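Local coordinates for crystal protein (Bacillus thuringiensis serovar dakota, PDB 2ZTB) that is a Bacillus thuringiensis toxin, parasporin-2, that recognizes cancer cells and probably kills them by forming beta-barrel pores in the membrane, as its aerolysin-type relatives do, at residues D2-E12 and Y60-V68; K121-K129 and V138-T146. All blocks are in the same frame, centred on the assembly; numbering follows the deposited sequence.

Contact 1 (D2-E12 and Y60-V68)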
loop_
_atom_site.group_PDB
_atom_site.type_symbol
_atom_site.label_atom_id
_atom_site.label_comp_id
_atom_site.label_asym_id
_atom_site.label_seq_id
_atom_site.Cartn_x
_atom_site.Cartn_y
_atom_site.Cartn_z
ATOM N N ASP A 2 10.968 1.600 0.367
ATOM C CA ASP A 2 11.641 2.912 0.082
ATOM C C ASP A 2 12.198 3.600 1.351
ATOM O O ASP A 2 11.655 3.421 2.450
ATOM C CB ASP A 2 10.685 3.850 -0.687
ATOM C CG ASP A 2 11.425 4.859 -1.587
ATOM O OD1 ASP A 2 12.519 4.537 -2.140
ATOM O OD2 ASP A 2 10.890 5.983 -1.748
ATOM N N VAL A 3 13.280 4.373 1.176
ATOM C CA VAL A 3 13.887 5.164 2.265
ATOM C C VAL A 3 13.354 6.609 2.275
ATOM O O VAL A 3 13.825 7.487 1.536
ATOM C CB VAL A 3 15.459 5.185 2.212
ATOM C CG1 VAL A 3 16.045 5.372 3.643
ATOM C CG2 VAL A 3 16.010 3.903 1.540
ATOM N N ILE A 4 12.367 6.847 3.123
ATOM C CA ILE A 4 11.684 8.137 3.175
ATOM C C ILE A 4 12.177 8.947 4.383
ATOM O O ILE A 4 12.406 8.398 5.459
ATOM C CB ILE A 4 10.136 7.925 3.160
ATOM C CG1 ILE A 4 9.691 7.426 1.771
ATOM C CG2 ILE A 4 9.373 9.195 3.563
ATOM C CD1 ILE A 4 8.473 6.514 1.798
ATOM N N ARG A 5 12.363 10.246 4.179
ATOM C CA ARG A 5 12.804 11.144 5.234
ATOM C C ARG A 5 12.262 12.535 4.961
ATOM O O ARG A 5 12.701 13.213 4.042
ATOM C CB ARG A 5 14.336 11.164 5.327
ATOM C CG ARG A 5 14.908 12.071 6.412
ATOM C CD ARG A 5 16.301 11.591 6.777
ATOM N NE ARG A 5 16.987 12.465 7.721
ATOM C CZ ARG A 5 16.940 12.352 9.049
ATOM N NH1 ARG A 5 16.222 11.396 9.629
ATOM N NH2 ARG A 5 17.623 13.207 9.802
ATOM N N GLU A 6 11.290 12.954 5.759
ATOM C CA GLU A 6 10.705 14.272 5.564
ATOM C C GLU A 6 10.424 14.959 6.890
ATOM O O GLU A 6 10.522 14.338 7.947
ATOM C CB GLU A 6 9.451 14.203 4.662
ATOM C CG GLU A 6 8.432 13.138 5.015
ATOM C CD GLU A 6 7.250 13.110 4.042
ATOM O OE1 GLU A 6 6.166 13.620 4.413
ATOM O OE2 GLU A 6 7.408 12.584 2.916
ATOM N N TYR A 7 10.099 16.246 6.818
ATOM C CA TYR A 7 9.776 17.032 7.977
ATOM C C TYR A 7 8.567 16.474 8.717
ATOM O O TYR A 7 7.619 15.943 8.109
ATOM C CB TYR A 7 9.523 18.488 7.592
ATOM C CG TYR A 7 10.763 19.281 7.213
ATOM C CD1 TYR A 7 12.014 18.998 7.777
ATOM C CD2 TYR A 7 10.677 20.334 6.306
ATOM C CE1 TYR A 7 13.152 19.737 7.429
ATOM C CE2 TYR A 7 11.803 21.082 5.954
ATOM C CZ TYR A 7 13.040 20.783 6.518
ATOM O OH TYR A 7 14.154 21.533 6.147
ATOM N N LEU A 8 8.616 16.579 10.041
ATOM C CA LEU A 8 7.460 16.309 10.869
ATOM C C LEU A 8 6.650 17.607 10.906
ATOM O O LEU A 8 7.222 18.709 10.967
ATOM C CB LEU A 8 7.899 15.858 12.263
ATOM C CG LEU A 8 6.800 15.467 13.266
ATOM C CD1 LEU A 8 6.126 14.149 12.881
ATOM C CD2 LEU A 8 7.380 15.409 14.700
ATOM N N MET A 9 5.331 17.484 10.819
ATOM C CA MET A 9 4.451 18.646 10.827
ATOM C C MET A 9 3.622 18.683 12.119
ATOM O O MET A 9 3.438 17.651 12.758
ATOM C CB MET A 9 3.535 18.618 9.598
ATOM C CG MET A 9 4.266 18.434 8.240
ATOM S SD MET A 9 5.247 19.888 7.793
ATOM C CE MET A 9 3.971 21.095 7.388
ATOM N N PHE A 10 3.130 19.862 12.498
ATOM C CA PHE A 10 2.282 20.001 13.689
ATOM C C PHE A 10 0.973 19.208 13.610
ATOM O O PHE A 10 0.465 18.756 14.647
ATOM C CB PHE A 10 1.995 21.468 14.032
ATOM C CG PHE A 10 3.051 22.113 14.920
ATOM C CD1 PHE A 10 3.830 23.161 14.451
ATOM C CD2 PHE A 10 3.255 21.671 16.223
ATOM C CE1 PHE A 10 4.794 23.755 15.254
ATOM C CE2 PHE A 10 4.221 22.262 17.035
ATOM C CZ PHE A 10 4.993 23.304 16.551
ATOM N N ASN A 11 0.427 19.051 12.397
ATOM C CA ASN A 11 -0.839 18.344 12.211
ATOM C C ASN A 11 -0.693 16.825 12.230
ATOM O O ASN A 11 -1.661 16.094 12.047
ATOM C CB ASN A 11 -1.628 18.864 10.984
ATOM C CG ASN A 11 -1.005 18.479 9.614
ATOM O OD1 ASN A 11 -1.653 18.669 8.586
ATOM N ND2 ASN A 11 0.214 17.951 9.598
ATOM N N GLU A 12 0.529 16.373 12.491
ATOM C CA GLU A 12 0.875 14.953 12.599
ATOM C C GLU A 12 1.271 14.548 14.017
ATOM O O GLU A 12 1.598 13.385 14.248
ATOM C CB GLU A 12 2.105 14.656 11.753
ATOM C CG GLU A 12 1.887 14.659 10.292
ATOM C CD GLU A 12 3.166 14.318 9.576
ATOM O OE1 GLU A 12 3.248 13.176 9.085
ATOM O OE2 GLU A 12 4.085 15.169 9.549
ATOM N N TYR A 60 16.092 20.872 13.149
ATOM C CA TYR A 60 14.998 20.282 12.380
ATOM C C TYR A 60 14.518 18.975 12.984
ATOM O O TYR A 60 15.133 18.447 13.911
ATOM C CB TYR A 60 15.400 20.101 10.907
ATOM C CG TYR A 60 15.634 21.418 10.213
ATOM C CD1 TYR A 60 16.936 21.918 10.034
ATOM C CD2 TYR A 60 14.558 22.186 9.775
ATOM C CE1 TYR A 60 17.152 23.139 9.415
ATOM C CE2 TYR A 60 14.757 23.398 9.161
ATOM C CZ TYR A 60 16.055 23.875 8.983
ATOM O OH TYR A 60 16.236 25.085 8.361
ATOM N N CYS A 61 13.405 18.469 12.464
ATOM C CA CYS A 61 12.794 17.250 12.978
ATOM C C CYS A 61 12.100 16.491 11.847
ATOM O O CYS A 61 11.287 17.055 11.104
ATOM C CB CYS A 61 11.819 17.579 14.114
ATOM S SG CYS A 61 11.075 16.170 14.910
ATOM N N TYR A 62 12.437 15.209 11.739
ATOM C CA TYR A 62 12.059 14.393 10.595
ATOM C C TYR A 62 11.319 13.154 11.027
ATOM O O TYR A 62 11.591 12.601 12.086
ATOM C CB TYR A 62 13.294 13.954 9.801
ATOM C CG TYR A 62 14.222 15.070 9.389
ATOM C CD1 TYR A 62 15.312 15.432 10.192
ATOM C CD2 TYR A 62 14.028 15.762 8.195
ATOM C CE1 TYR A 62 16.179 16.457 9.821
ATOM C CE2 TYR A 62 14.901 16.790 7.810
ATOM C CZ TYR A 62 15.965 17.129 8.627
ATOM O OH TYR A 62 16.827 18.144 8.242
ATOM N N LYS A 63 10.363 12.751 10.198
ATOM C CA LYS A 63 9.767 11.425 10.230
ATOM C C LYS A 63 10.396 10.602 9.091
ATOM O O LYS A 63 10.759 11.142 8.036
ATOM C CB LYS A 63 8.242 11.510 10.091
ATOM C CG LYS A 63 7.725 12.362 8.928
ATOM C CD LYS A 63 6.218 12.154 8.770
ATOM C CE LYS A 63 5.673 12.777 7.508
ATOM N NZ LYS A 63 5.591 14.265 7.480
ATOM N N ASN A 64 10.553 9.303 9.338
ATOM C CA ASN A 64 11.287 8.404 8.461
ATOM C C ASN A 64 10.515 7.104 8.322
ATOM O O ASN A 64 9.905 6.644 9.279
ATOM C CB ASN A 64 12.663 8.048 9.045
ATOM C CG ASN A 64 13.485 9.266 9.451
ATOM O OD1 ASN A 64 13.330 9.808 10.554
ATOM N ND2 ASN A 64 14.375 9.681 8.577
ATOM N N VAL A 65 10.581 6.507 7.135
ATOM C CA VAL A 65 10.120 5.141 6.918
ATOM C C VAL A 65 11.377 4.292 6.786
ATOM O O VAL A 65 12.307 4.653 6.069
ATOM C CB VAL A 65 9.213 5.025 5.652
ATOM C CG1 VAL A 65 8.685 3.602 5.470
ATOM C CG2 VAL A 65 8.048 6.021 5.720
ATOM N N GLY A 66 11.429 3.189 7.518
ATOM C CA GLY A 66 12.571 2.286 7.433
ATOM C C GLY A 66 12.366 1.288 6.304
ATOM O O GLY A 66 11.524 1.481 5.417
ATOM N N THR A 67 13.133 0.208 6.349
ATOM C CA THR A 67 13.101 -0.815 5.324
ATOM C C THR A 67 11.806 -1.599 5.450
ATOM O O THR A 67 11.435 -2.033 6.549
ATOM C CB THR A 67 14.319 -1.748 5.455
ATOM O OG1 THR A 67 15.501 -0.951 5.609
ATOM C CG2 THR A 67 14.472 -2.643 4.233
ATOM N N VAL A 68 11.128 -1.745 4.310
ATOM C CA VAL A 68 9.901 -2.510 4.174
ATOM C C VAL A 68 10.205 -4.001 4.267
ATOM O O VAL A 68 11.051 -4.503 3.529
ATOM C CB VAL A 68 9.208 -2.199 2.810
ATOM C CG1 VAL A 68 7.906 -3.007 2.645
ATOM C CG2 VAL A 68 8.926 -0.699 2.673
#

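Contact 2 (K121-K129 and V138-T146)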
loop_
_atom_site.group_PDB
_atom_site.type_symbol
_atom_site.label_atom_id
_atom_site.label_comp_id
_atom_site.label_asym_id
_atom_site.label_seq_id
_atom_site.Cartn_x
_atom_site.Cartn_y
_atom_site.Cartn_z
ATOM N N LYS A 121 1.301 11.610 7.856
ATOM C CA LYS A 121 0.955 12.202 6.567
ATOM C C LYS A 121 2.212 12.341 5.719
ATOM O O LYS A 121 2.761 13.420 5.596
ATOM C CB LYS A 121 0.270 13.566 6.761
ATOM C CG LYS A 121 -0.935 13.541 7.697
ATOM C CD LYS A 121 -1.602 14.907 7.805
ATOM C CE LYS A 121 -2.855 14.843 8.659
ATOM N NZ LYS A 121 -2.512 14.483 10.073
ATOM N N PHE A 122 2.676 11.231 5.166
ATOM C CA PHE A 122 3.804 11.233 4.234
ATOM C C PHE A 122 3.423 11.670 2.841
ATOM O O PHE A 122 2.387 11.270 2.310
ATOM C CB PHE A 122 4.453 9.864 4.166
ATOM C CG PHE A 122 5.222 9.503 5.400
ATOM C CD1 PHE A 122 4.621 8.792 6.423
ATOM C CD2 PHE A 122 6.561 9.870 5.529
ATOM C CE1 PHE A 122 5.336 8.442 7.555
ATOM C CE2 PHE A 122 7.284 9.529 6.665
ATOM C CZ PHE A 122 6.665 8.818 7.685
ATOM N N THR A 123 4.298 12.491 2.268
ATOM C CA THR A 123 4.145 13.086 0.954
ATOM C C THR A 123 4.901 12.269 -0.098
ATOM O O THR A 123 4.441 12.138 -1.237
ATOM C CB THR A 123 4.641 14.561 0.992
ATOM O OG1 THR A 123 3.570 15.401 1.437
ATOM C CG2 THR A 123 5.134 15.060 -0.363
ATOM N N SER A 124 6.044 11.705 0.288
ATOM C CA SER A 124 6.857 10.950 -0.668
ATOM C C SER A 124 6.318 9.561 -0.953
ATOM O O SER A 124 5.879 8.850 -0.055
ATOM C CB SER A 124 8.342 10.904 -0.277
ATOM O OG SER A 124 8.559 11.114 1.100
ATOM N N LYS A 125 6.349 9.189 -2.224
ATOM C CA LYS A 125 5.822 7.905 -2.658
ATOM C C LYS A 125 6.632 6.773 -2.043
ATOM O O LYS A 125 7.839 6.898 -1.835
ATOM C CB LYS A 125 5.845 7.815 -4.179
ATOM C CG LYS A 125 5.091 8.931 -4.893
ATOM C CD LYS A 125 3.581 8.724 -4.901
ATOM C CE LYS A 125 2.920 9.838 -5.701
ATOM N NZ LYS A 125 1.575 9.466 -6.210
ATOM N N LEU A 126 5.952 5.677 -1.734
ATOM C CA LEU A 126 6.604 4.494 -1.212
ATOM C C LEU A 126 6.772 3.463 -2.337
ATOM O O LEU A 126 5.819 3.157 -3.063
ATOM C CB LEU A 126 5.776 3.918 -0.066
ATOM C CG LEU A 126 6.225 2.604 0.572
ATOM C CD1 LEU A 126 7.442 2.828 1.436
ATOM C CD2 LEU A 126 5.085 1.981 1.378
ATOM N N SER A 127 7.984 2.939 -2.479
ATOM C CA SER A 127 8.259 1.900 -3.464
ATOM C C SER A 127 7.956 0.518 -2.897
ATOM O O SER A 127 8.498 0.119 -1.854
ATOM C CB SER A 127 9.694 1.984 -3.966
ATOM O OG SER A 127 9.918 3.221 -4.621
ATOM N N ILE A 128 7.058 -0.182 -3.588
ATOM C CA ILE A 128 6.660 -1.539 -3.240
ATOM C C ILE A 128 6.957 -2.452 -4.439
ATOM O O ILE A 128 6.511 -2.202 -5.568
ATOM C CB ILE A 128 5.149 -1.614 -2.794
ATOM C CG1 ILE A 128 4.919 -0.843 -1.478
ATOM C CG2 ILE A 128 4.661 -3.055 -2.660
ATOM C CD1 ILE A 128 5.752 -1.351 -0.267
ATOM N N LYS A 129 7.746 -3.492 -4.181
ATOM C CA LYS A 129 8.093 -4.482 -5.187
ATOM C C LYS A 129 7.971 -5.882 -4.608
ATOM O O LYS A 129 8.529 -6.174 -3.552
ATOM C CB LYS A 129 9.511 -4.248 -5.695
ATOM C CG LYS A 129 9.653 -3.037 -6.611
ATOM C CD LYS A 129 11.100 -2.570 -6.742
ATOM C CE LYS A 129 11.395 -2.066 -8.160
ATOM N NZ LYS A 129 11.008 -3.080 -9.189
ATOM N N VAL A 138 5.621 -7.469 -9.551
ATOM C CA VAL A 138 4.705 -6.350 -9.369
ATOM C C VAL A 138 5.494 -5.207 -8.691
ATOM O O VAL A 138 6.219 -5.440 -7.724
ATOM C CB VAL A 138 3.498 -6.817 -8.511
ATOM C CG1 VAL A 138 2.689 -5.668 -8.004
ATOM C CG2 VAL A 138 2.606 -7.784 -9.319
ATOM N N SER A 139 5.397 -3.995 -9.229
ATOM C CA SER A 139 5.937 -2.822 -8.537
ATOM C C SER A 139 4.967 -1.635 -8.502
ATOM O O SER A 139 4.151 -1.451 -9.411
ATOM C CB SER A 139 7.274 -2.394 -9.118
ATOM O OG SER A 139 7.089 -1.763 -10.365
ATOM N N PHE A 140 5.074 -0.844 -7.432
ATOM C CA PHE A 140 4.235 0.326 -7.210
ATOM C C PHE A 140 5.068 1.469 -6.616
ATOM O O PHE A 140 5.979 1.242 -5.814
ATOM C CB PHE A 140 3.105 -0.006 -6.226
ATOM C CG PHE A 140 1.999 -0.878 -6.796
ATOM C CD1 PHE A 140 1.975 -2.242 -6.546
ATOM C CD2 PHE A 140 0.963 -0.320 -7.541
ATOM C CE1 PHE A 140 0.964 -3.035 -7.069
ATOM C CE2 PHE A 140 -0.055 -1.101 -8.049
ATOM C CZ PHE A 140 -0.056 -2.458 -7.816
ATOM N N SER A 141 4.753 2.693 -7.027
ATOM C CA SER A 141 5.213 3.903 -6.336
ATOM C C SER A 141 3.949 4.554 -5.760
ATOM O O SER A 141 3.154 5.160 -6.492
ATOM C CB SER A 141 5.957 4.838 -7.301
ATOM O OG SER A 141 6.781 5.754 -6.588
ATOM N N THR A 142 3.737 4.394 -4.456
ATOM C CA THR A 142 2.416 4.653 -3.895
ATOM C C THR A 142 2.388 5.660 -2.744
ATOM O O THR A 142 3.303 5.696 -1.914
ATOM C CB THR A 142 1.713 3.322 -3.514
ATOM O OG1 THR A 142 0.311 3.546 -3.343
ATOM C CG2 THR A 142 2.309 2.710 -2.255
ATOM N N THR A 143 1.339 6.481 -2.702
ATOM C CA THR A 143 1.095 7.363 -1.566
ATOM C C THR A 143 0.612 6.528 -0.379
ATOM O O THR A 143 -0.384 5.803 -0.468
ATOM C CB THR A 143 0.061 8.463 -1.897
ATOM O OG1 THR A 143 0.512 9.228 -3.014
ATOM C CG2 THR A 143 -0.153 9.403 -0.700
ATOM N N ILE A 144 1.343 6.624 0.723
ATOM C CA ILE A 144 1.005 5.926 1.956
ATOM C C ILE A 144 -0.396 6.325 2.418
ATOM O O ILE A 144 -0.736 7.516 2.442
ATOM C CB ILE A 144 2.059 6.192 3.040
ATOM C CG1 ILE A 144 3.441 5.754 2.520
ATOM C CG2 ILE A 144 1.696 5.488 4.343
ATOM C CD1 ILE A 144 4.641 6.208 3.399
ATOM N N GLY A 145 -1.218 5.315 2.716
ATOM C CA GLY A 145 -2.577 5.538 3.163
ATOM C C GLY A 145 -3.582 5.438 2.044
ATOM O O GLY A 145 -4.747 5.763 2.247
ATOM N N THR A 146 -3.142 4.996 0.859
ATOM C CA THR A 146 -4.021 4.893 -0.308
ATOM C C THR A 146 -4.074 3.463 -0.878
ATOM O O THR A 146 -3.345 2.572 -0.429
ATOM C CB THR A 146 -3.614 5.882 -1.443
ATOM O OG1 THR A 146 -2.386 5.444 -2.033
ATOM C CG2 THR A 146 -3.447 7.321 -0.901
HETATM O O HOH W 1 3.197 8.776 0.786
HETATM O O HOH W 2 0.363 9.771 3.378
HETATM O O HOH W 3 2.176 11.664 -2.240
HETATM O O HOH W 4 0.986 6.413 -7.503
HETATM O O HOH W 5 8.688 5.677 -4.866
#

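Contact 1 (D2-E12 and Y60-V68)
K63 reaches across to the 2-12 segment and sets its ammonium among three oxygens. NZ lies 2.7 Å from Y7 O, nearly in line with that carbonyl, and 2.7 Å from E12 OE2. The E12 bond arrives on the syn side of the carboxylate, 21° out of its plane. The anti lone pair of the same oxygen takes the N-H of M9, so E12 OE2 is held by the K63 ammonium on one side and the M9 backbone N-H on the other. A third bond from NZ, a weak one, is a long salt bridge to E6 OE1. The K63 chain is extended as far as CE and bends only at its last torsion (chi4 -72°), which turns NZ back to Y7 O. This lysine is buried, and the two carboxylates would be expected to stabilise its charge. E6 has its own partners in S124 and T123, and the ring of F122 adds a cation-pi contact to K63. Beneath these groups, strands 4-7 and 61-65 pair antiparallel. E6 and K63 form a hydrogen-bonded pair, with E6 N to K63 O at 3.0 Å. Strand 4-7 thus lies along the start of the long strand 61-90, within the elongated, mostly antiparallel fold of this aerolysin-type toxin. L8 CD2 packs on C61 SG at 3.8 Å, and I4 lies side by side with V65. The R5 side is more open. R5 is extended, and its guanidinium lies over one face of Y62, off-centre, with CZ 4.2 Å from the ring centroid and the planes 29° apart. Its NH1 also makes a salt bridge to D192. Y7 stands between Y60 and Y62 in a looser aromatic cluster. Y7 CE1 comes within 3.4 Å of Y62 CE2, but the near-parallel rings are slid apart and barely overlap.

Contact 2 (K121-K129 and V138-T146)
I144 lays its CD1 methyl against F122, 3.7 Å from F122 CB and close to the root of the ring. Its CG1 rests 3.9 Å from L126 CB, so one side chain bridges two residues of 121-129. L226 also packs on L126 and I144. Further along, L126 pairs with T142 and I128 with F140, each through two backbone bonds. L126 N to T142 O is short and almost straight, 2.7 Å at 174°. These four side chains share one face, and T142 OG1 is bonded to E148. The other face carries S127, K129, S139 and S141. There K129 CG lies 3.5 Å from S139 CB, while K129 NZ turns to E137. A water joins S127 OG and S141 OG, which are too far apart to bond directly. K125 bends at chi2 (-79°), which brings NZ to T143 OG1 in a weak bond. Before the strands meet, another water links the backbone: it donates to F122 O and S124 O and accepts from I144 N at 2.8 Å. The pairing is that of an antiparallel beta hairpin, amphipathic in its alternation, consistent with the hairpin that aerolysin-type toxins are thought to insert into the membrane.

Contact 1 joins parts of the chain far apart in sequence, whereas contact 2 joins the two arms of one local hairpin. The centre of contact 2 is about 6 Å from the centre of the chain, against about 17 Å for the centre of contact 1. Both are partly buried, with an enclosed side and a polar, more exposed one. Both share antiparallel backbone pairing. Contact 1 adds buried charge and aromatic groups, contact 2 aliphatic packing and bridging waters. The two touch directly. E6 OE2 probably hydrogen-bonds S124 OG at 2.6 Å, and N11 O probably accepts from K121 NZ at 2.7 Å. The segment leading into the hairpin is thereby tied to strand 4-7 and the 3-10 segment 10-12.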